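Local coordinates for protein endo-1,3-beta-glucanase, family GH16 (Zobellia galactanivorans, PDB 4BPZ) that probably hydrolyses internal beta-1,3-linkages of glucans such as algal laminarin, through this calcium-binding catalytic domain of a longer family GH16 protein, at residues Val100-Pro105 with Asp245-Asp250; Trp111-Thr116 with Ile145-Gly150. The protein carries 1 engineered substitution. All blocks are in the same frame, centred on the assembly; numbering follows the deposited sequence.

Contact 1 of 2, residues Val100-Pro105 with Asp245-Asp250; sequences VRAKLP and DIFEID. With CA (calcium ion), chain E.
Val100 CG1 rests 3.8 Å from Ile249 CG2, an apolar contact that is continued by Ala102. Between them, Arg101 reaches along the flank of Asp250. CG of Arg101 is anti to the backbone N (chi1 -179°) and the chain runs extended to NE, side by side with the aspartate, until NH1 forms a salt bridge to Asp250 OD2 at 2.8 Å. OD2 lies close to the guanidinium plane, whereas NH1 approaches from above the carboxylate plane. The other oxygen, OD1, binds the calcium ion at 2.4 Å, as does the carbonyl O of Asp250, so the two carboxylate oxygens serve different cations and Arg101 acts as a second-shell residue. Glu18, Glu20 and Gly62 supply the remaining protein ligands. Main-chain Asp250 N also donates to Arg101 O.

Ala102 CB meets Phe247 CE1 at 3.8 Å and lies beside Ile249 CG1. This is an antiparallel strand pair of the GH16 jelly-roll sandwich, and these apolar groups face the interior, where Phe247 also touches Ile114 and Ile228. Lys103 exchanges two backbone hydrogen bonds with Glu248. On the opposite face their extended side chains run together; Lys103 NZ and Glu248 OE1 stand 4.6 Å apart, joined by a water, while Glu248 OE2 bonds to Thr63.

Leu104 CD2 approaches Phe247 CE1 at 3.5 Å, and a second water links Leu104 O to Ile246 O. Pro105 CD packs on Phe247 CB, and CB of the proline lies 3.2 Å from Asp245 OD2, an oxygen that accepts from Lys107 N.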
loop_
_atom_site.group_PDB
_atom_site.type_symbol
_atom_site.label_atom_id
_atom_site.label_comp_id
_atom_site.label_asym_id
_atom_site.label_seq_id
_atom_site.Cartn_x
_atom_site.Cartn_y
_atom_site.Cartn_z
ATOM N N VAL A 100 10.861 0.279 -1.855
ATOM C CA VAL A 100 10.257 1.587 -1.566
ATOM C C VAL A 100 11.010 2.171 -0.393
ATOM O O VAL A 100 11.016 1.593 0.713
ATOM C CB VAL A 100 8.735 1.462 -1.244
ATOM C CG1 VAL A 100 8.170 2.849 -1.026
ATOM C CG2 VAL A 100 7.982 0.791 -2.382
ATOM N N ARG A 101 11.651 3.324 -0.598
ATOM C CA ARG A 101 12.401 3.965 0.494
ATOM C C ARG A 101 11.508 5.082 1.059
ATOM O O ARG A 101 11.026 5.945 0.291
ATOM C CB ARG A 101 13.694 4.568 -0.077
ATOM C CG ARG A 101 14.540 5.239 1.008
ATOM C CD ARG A 101 15.937 5.558 0.444
ATOM N NE ARG A 101 16.809 6.010 1.522
ATOM C CZ ARG A 101 17.231 7.253 1.672
ATOM N NH1 ARG A 101 16.779 8.260 0.934
ATOM N NH2 ARG A 101 18.033 7.550 2.692
ATOM N N ALA A 102 11.214 5.057 2.360
ATOM C CA ALA A 102 10.203 5.929 2.916
ATOM C C ALA A 102 10.443 6.236 4.379
ATOM O O ALA A 102 11.116 5.513 5.080
ATOM C CB ALA A 102 8.805 5.208 2.812
ATOM N N LYS A 103 9.773 7.320 4.809
ATOM C CA LYS A 103 9.580 7.734 6.190
ATOM C C LYS A 103 8.109 7.627 6.475
ATOM O O LYS A 103 7.274 8.073 5.675
ATOM C CB LYS A 103 10.045 9.171 6.430
ATOM C CG LYS A 103 11.559 9.299 6.517
ATOM C CD LYS A 103 11.958 10.775 6.706
ATOM C CE LYS A 103 13.422 10.918 6.621
ATOM N NZ LYS A 103 13.770 12.369 6.955
ATOM N N LEU A 104 7.756 7.019 7.619
ATOM C CA LEU A 104 6.366 6.704 7.960
ATOM C C LEU A 104 5.723 7.800 8.811
ATOM O O LEU A 104 6.456 8.497 9.560
ATOM C CB LEU A 104 6.259 5.317 8.648
ATOM C CG LEU A 104 6.920 4.196 7.886
ATOM C CD1 LEU A 104 6.669 2.892 8.608
ATOM C CD2 LEU A 104 6.514 4.097 6.445
ATOM N N PRO A 105 4.407 7.909 8.845
ATOM C CA PRO A 105 3.774 8.859 9.777
ATOM C C PRO A 105 4.105 8.483 11.215
ATOM O O PRO A 105 4.112 7.301 11.595
ATOM C CB PRO A 105 2.270 8.684 9.462
ATOM C CG PRO A 105 2.211 7.971 8.158
ATOM C CD PRO A 105 3.481 7.263 7.909
ATOM N N ASP A 245 -0.679 14.434 9.019
ATOM C CA ASP A 245 0.602 13.731 9.067
ATOM C C ASP A 245 0.956 13.249 7.685
ATOM O O ASP A 245 0.049 13.090 6.822
ATOM C CB ASP A 245 0.593 12.544 10.032
ATOM C CG ASP A 245 1.934 12.243 10.622
ATOM O OD1 ASP A 245 2.917 12.974 10.367
ATOM O OD2 ASP A 245 2.016 11.238 11.361
ATOM N N ILE A 246 2.225 12.976 7.458
ATOM C CA ILE A 246 2.784 12.622 6.170
ATOM C C ILE A 246 3.457 11.268 6.158
ATOM O O ILE A 246 4.144 10.889 7.067
ATOM C CB ILE A 246 3.766 13.739 5.689
ATOM C CG1 ILE A 246 2.978 14.951 5.169
ATOM C CG2 ILE A 246 4.766 13.256 4.638
ATOM C CD1 ILE A 246 3.825 16.237 4.973
ATOM N N PHE A 247 3.291 10.584 5.021
ATOM C CA PHE A 247 4.044 9.378 4.599
ATOM C C PHE A 247 4.909 9.820 3.427
ATOM O O PHE A 247 4.350 10.272 2.421
ATOM C CB PHE A 247 2.982 8.377 4.169
ATOM C CG PHE A 247 3.426 7.001 3.725
ATOM C CD1 PHE A 247 4.710 6.515 3.882
ATOM C CD2 PHE A 247 2.476 6.175 3.119
ATOM C CE1 PHE A 247 5.038 5.240 3.430
ATOM C CE2 PHE A 247 2.798 4.921 2.686
ATOM C CZ PHE A 247 4.061 4.453 2.873
ATOM N N GLU A 248 6.207 9.834 3.593
ATOM C CA GLU A 248 7.118 10.412 2.634
ATOM C C GLU A 248 7.901 9.302 1.950
ATOM O O GLU A 248 8.577 8.502 2.592
ATOM C CB GLU A 248 8.081 11.358 3.344
ATOM C CG GLU A 248 8.938 12.077 2.353
ATOM C CD GLU A 248 9.908 13.077 2.944
ATOM O OE1 GLU A 248 10.180 12.997 4.147
ATOM O OE2 GLU A 248 10.415 13.921 2.196
ATOM N N ILE A 249 7.810 9.275 0.622
ATOM C CA ILE A 249 8.410 8.194 -0.180
ATOM C C ILE A 249 9.451 8.789 -1.115
ATOM O O ILE A 249 9.166 9.617 -1.987
ATOM C CB ILE A 249 7.263 7.454 -0.959
ATOM C CG1 ILE A 249 6.385 6.765 0.063
ATOM C CG2 ILE A 249 7.893 6.488 -1.934
ATOM C CD1 ILE A 249 5.130 6.336 -0.503
ATOM N N ASP A 250 10.696 8.395 -0.933
ATOM C CA ASP A 250 11.809 8.872 -1.780
ATOM C C ASP A 250 11.753 8.266 -3.171
ATOM O O ASP A 250 11.979 8.937 -4.180
ATOM C CB ASP A 250 13.118 8.542 -1.043
ATOM C CG ASP A 250 14.330 9.087 -1.760
ATOM O OD1 ASP A 250 14.232 10.074 -2.521
ATOM O OD2 ASP A 250 15.415 8.493 -1.533
HETATM CA CA CA E . 13.537 10.714 -4.698
HETATM O O HOH W 1 12.695 13.888 4.574
HETATM O O HOH W 2 6.762 11.360 8.609
HETATM O O HOH W 3 15.171 9.178 -5.536
#

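Contact 2 of 2, residues Trp111-Thr116 with Ile145-Gly150. With GLC (alpha-D-glucopyranose), chain C.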
loop_
_atom_site.group_PDB
_atom_site.type_symbol
_atom_site.label_atom_id
_atom_site.label_comp_id
_atom_site.label_asym_id
_atom_site.label_seq_id
_atom_site.Cartn_x
_atom_site.Cartn_y
_atom_site.Cartn_z
ATOM N N TRP A 111 -2.467 4.760 9.643
ATOM C CA TRP A 111 -2.289 3.389 9.162
ATOM C C TRP A 111 -1.699 3.455 7.772
ATOM O O TRP A 111 -2.459 3.327 6.757
ATOM C CB TRP A 111 -3.625 2.655 9.250
ATOM C CG TRP A 111 -3.651 1.244 8.759
ATOM C CD1 TRP A 111 -2.594 0.445 8.366
ATOM C CD2 TRP A 111 -4.850 0.466 8.607
ATOM N NE1 TRP A 111 -3.085 -0.807 7.957
ATOM C CE2 TRP A 111 -4.447 -0.780 8.096
ATOM C CE3 TRP A 111 -6.190 0.699 8.877
ATOM C CZ2 TRP A 111 -5.367 -1.797 7.858
ATOM C CZ3 TRP A 111 -7.127 -0.328 8.649
ATOM C CH2 TRP A 111 -6.699 -1.560 8.158
ATOM N N PRO A 112 -0.433 3.655 7.621
ATOM C CA PRO A 112 0.187 3.680 6.280
ATOM C C PRO A 112 0.360 2.262 5.761
ATOM O O PRO A 112 0.497 1.306 6.530
ATOM C CB PRO A 112 1.599 4.284 6.559
ATOM C CG PRO A 112 1.922 3.732 7.963
ATOM C CD PRO A 112 0.592 3.833 8.720
ATOM N N ALA A 113 0.412 2.139 4.426
ATOM C CA ALA A 113 0.651 0.851 3.828
ATOM C C ALA A 113 1.307 0.987 2.457
ATOM O O ALA A 113 1.041 1.931 1.703
ATOM C CB ALA A 113 -0.637 0.064 3.683
ATOM N N ILE A 114 2.144 -0.008 2.171
ATOM C CA ILE A 114 2.762 -0.276 0.854
ATOM C C ILE A 114 2.312 -1.716 0.571
ATOM O O ILE A 114 2.709 -2.616 1.338
ATOM C CB ILE A 114 4.255 -0.200 0.897
ATOM C CG1 ILE A 114 4.748 1.180 1.413
ATOM C CG2 ILE A 114 4.846 -0.499 -0.499
ATOM C CD1 ILE A 114 6.228 1.225 1.759
ATOM N N TRP A 115 1.547 -1.972 -0.476
ATOM C CA TRP A 115 0.996 -3.330 -0.593
ATOM C C TRP A 115 0.584 -3.554 -2.028
ATOM O O TRP A 115 0.728 -2.681 -2.871
ATOM C CB TRP A 115 -0.152 -3.513 0.409
ATOM C CG TRP A 115 -1.300 -2.550 0.276
ATOM C CD1 TRP A 115 -1.324 -1.201 0.477
ATOM C CD2 TRP A 115 -2.674 -2.912 0.046
ATOM N NE1 TRP A 115 -2.588 -0.697 0.393
ATOM C CE2 TRP A 115 -3.424 -1.734 0.132
ATOM C CE3 TRP A 115 -3.346 -4.135 -0.198
ATOM C CZ2 TRP A 115 -4.847 -1.712 0.050
ATOM C CZ3 TRP A 115 -4.717 -4.135 -0.295
ATOM C CH2 TRP A 115 -5.488 -2.952 -0.179
ATOM N N THR A 116 0.140 -4.755 -2.309
ATOM C CA THR A 116 -0.271 -5.145 -3.675
ATOM C C THR A 116 -1.650 -5.787 -3.631
ATOM O O THR A 116 -2.060 -6.368 -2.644
ATOM C CB THR A 116 0.717 -6.136 -4.329
ATOM O OG1 THR A 116 0.492 -7.463 -3.826
ATOM C CG2 THR A 116 2.181 -5.733 -4.194
ATOM N N ILE A 145 3.724 -5.247 1.825
ATOM C CA ILE A 145 5.161 -4.990 1.967
ATOM C C ILE A 145 5.427 -4.220 3.252
ATOM O O ILE A 145 6.408 -4.482 3.937
ATOM C CB ILE A 145 5.663 -4.262 0.730
ATOM C CG1 ILE A 145 5.322 -5.080 -0.528
ATOM C CG2 ILE A 145 7.157 -3.995 0.888
ATOM C CD1 ILE A 145 5.733 -4.388 -1.817
ATOM N N LEU A 146 4.555 -3.292 3.609
ATOM C CA LEU A 146 4.678 -2.565 4.868
ATOM C C LEU A 146 3.311 -2.166 5.297
ATOM O O LEU A 146 2.503 -1.623 4.513
ATOM C CB LEU A 146 5.504 -1.274 4.590
ATOM C CG LEU A 146 5.675 -0.237 5.725
ATOM C CD1 LEU A 146 4.542 0.718 5.842
ATOM C CD2 LEU A 146 6.131 -0.934 7.053
ATOM N N GLU A 147 2.935 -2.420 6.585
ATOM C CA GLU A 147 1.913 -1.682 7.271
ATOM C C GLU A 147 2.446 -1.275 8.633
ATOM O O GLU A 147 3.301 -1.960 9.207
ATOM C CB GLU A 147 0.661 -2.498 7.489
ATOM C CG GLU A 147 -0.005 -3.032 6.239
ATOM C CD GLU A 147 -1.239 -3.875 6.564
ATOM O OE1 GLU A 147 -2.320 -3.357 6.881
ATOM O OE2 GLU A 147 -1.124 -5.173 6.608
ATOM N N GLN A 148 1.943 -0.153 9.165
ATOM C CA GLN A 148 2.073 0.091 10.596
ATOM C C GLN A 148 0.731 0.352 11.152
ATOM O O GLN A 148 -0.098 1.022 10.499
ATOM C CB GLN A 148 3.007 1.272 10.915
ATOM C CG GLN A 148 4.477 1.044 10.843
ATOM C CD GLN A 148 5.209 2.035 11.693
ATOM O OE1 GLN A 148 5.063 3.285 11.555
ATOM N NE2 GLN A 148 6.088 1.529 12.492
ATOM N N ASN A 149 0.443 -0.179 12.338
ATOM C CA ASN A 149 -0.757 0.194 13.020
ATOM C C ASN A 149 -0.622 1.554 13.700
ATOM O O ASN A 149 0.413 2.161 13.696
ATOM C CB ASN A 149 -1.248 -0.936 13.964
ATOM C CG ASN A 149 -0.265 -1.266 15.056
ATOM O OD1 ASN A 149 -0.054 -2.494 15.358
ATOM N ND2 ASN A 149 0.354 -0.295 15.629
ATOM N N GLY A 150 -1.713 2.037 14.281
ATOM C CA GLY A 150 -1.762 3.394 14.822
ATOM C C GLY A 150 -1.178 3.510 16.199
ATOM O O GLY A 150 -0.805 4.630 16.596
HETATM C C1 GLC C . -4.033 -5.446 4.011
HETATM C C2 GLC C . -5.567 -5.587 4.294
HETATM C C3 GLC C . -6.270 -4.478 3.498
HETATM C C4 GLC C . -5.726 -3.161 3.842
HETATM C C5 GLC C . -4.297 -3.201 3.357
HETATM C C6 GLC C . -3.532 -1.919 3.596
HETATM O O1 GLC C . -3.652 -5.953 2.750
HETATM O O2 GLC C . -5.938 -6.883 3.897
HETATM O O3 GLC C . -7.728 -4.527 3.800
HETATM O O4 GLC C . -6.485 -2.125 3.190
HETATM O O5 GLC C . -3.606 -4.225 4.105
HETATM O O6 GLC C . -3.466 -1.586 4.978
#
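Glu147 and Trp111 meet beside the bound glucose, their side chains running the same way. From CB of Glu147, with Pro112 O nearby at 3.9 Å, the chain turns to place CG anti to the carbonyl carbon (chi1 -59°), next to Ala113 CB. CD then comes within 3.4 Å of the sugar ring oxygen O5. At the tip, OE1 accepts two hydrogen bonds, one from Trp111 NE1 at 2.9 Å and one from the sugar O6 at 2.8 Å. The indole N-H reaches the anti side of OE1, which lies in the ring plane, and indole and carboxylate are nearly coplanar; the bond thus helps fix the rotation of the carboxylate. OE2 lies 3.7 Å from O5 and close to Asp144 OD2. One face of Trp115 carries the sugar, with C5 lying 3.4 Å from the ring plane and over the ring centre.

Just before Glu147 the antiparallel pairing is interrupted by a classic beta bulge: Ile145 N and Leu146 N both donate to Ile114 O. As in GH16 relatives, Glu147 probably serves as the acid/base; position 142 holds an engineered serine in this variant.

Strand 110-118 lies between the bulged strand and strand 222-230, whose Asn227 bonds to Trp115 NE1. Ile114, Ile145 and Leu146 pack against Tyr189 of strand 187-193, and Leu234 of helix 232-235 touches Trp111 and Glu147.

How the contacts relate
The two contacts lie about 11 Å apart, centre to centre, and pack against each other across the interior of the jelly-roll sandwich. Strand 96-103 of contact 1 is followed, after a short connection, by strand 110-118 of contact 2; residues 145-150 come next, and strand 244-255 returns near the chain end to pair antiparallel with strand 96-103. Phe247 CZ meets Ile114 CG1 at 3.6 Å, Val100 CG1 meets Ile114 CD1, and Leu104 CD1 touches Gln148 OE1. This largely apolar packing lies between two binding sites: the calcium ion lies at the far end of contact 1, about 14 Å from the Ile114 side chain, while contact 2 lines the glucan-binding cleft.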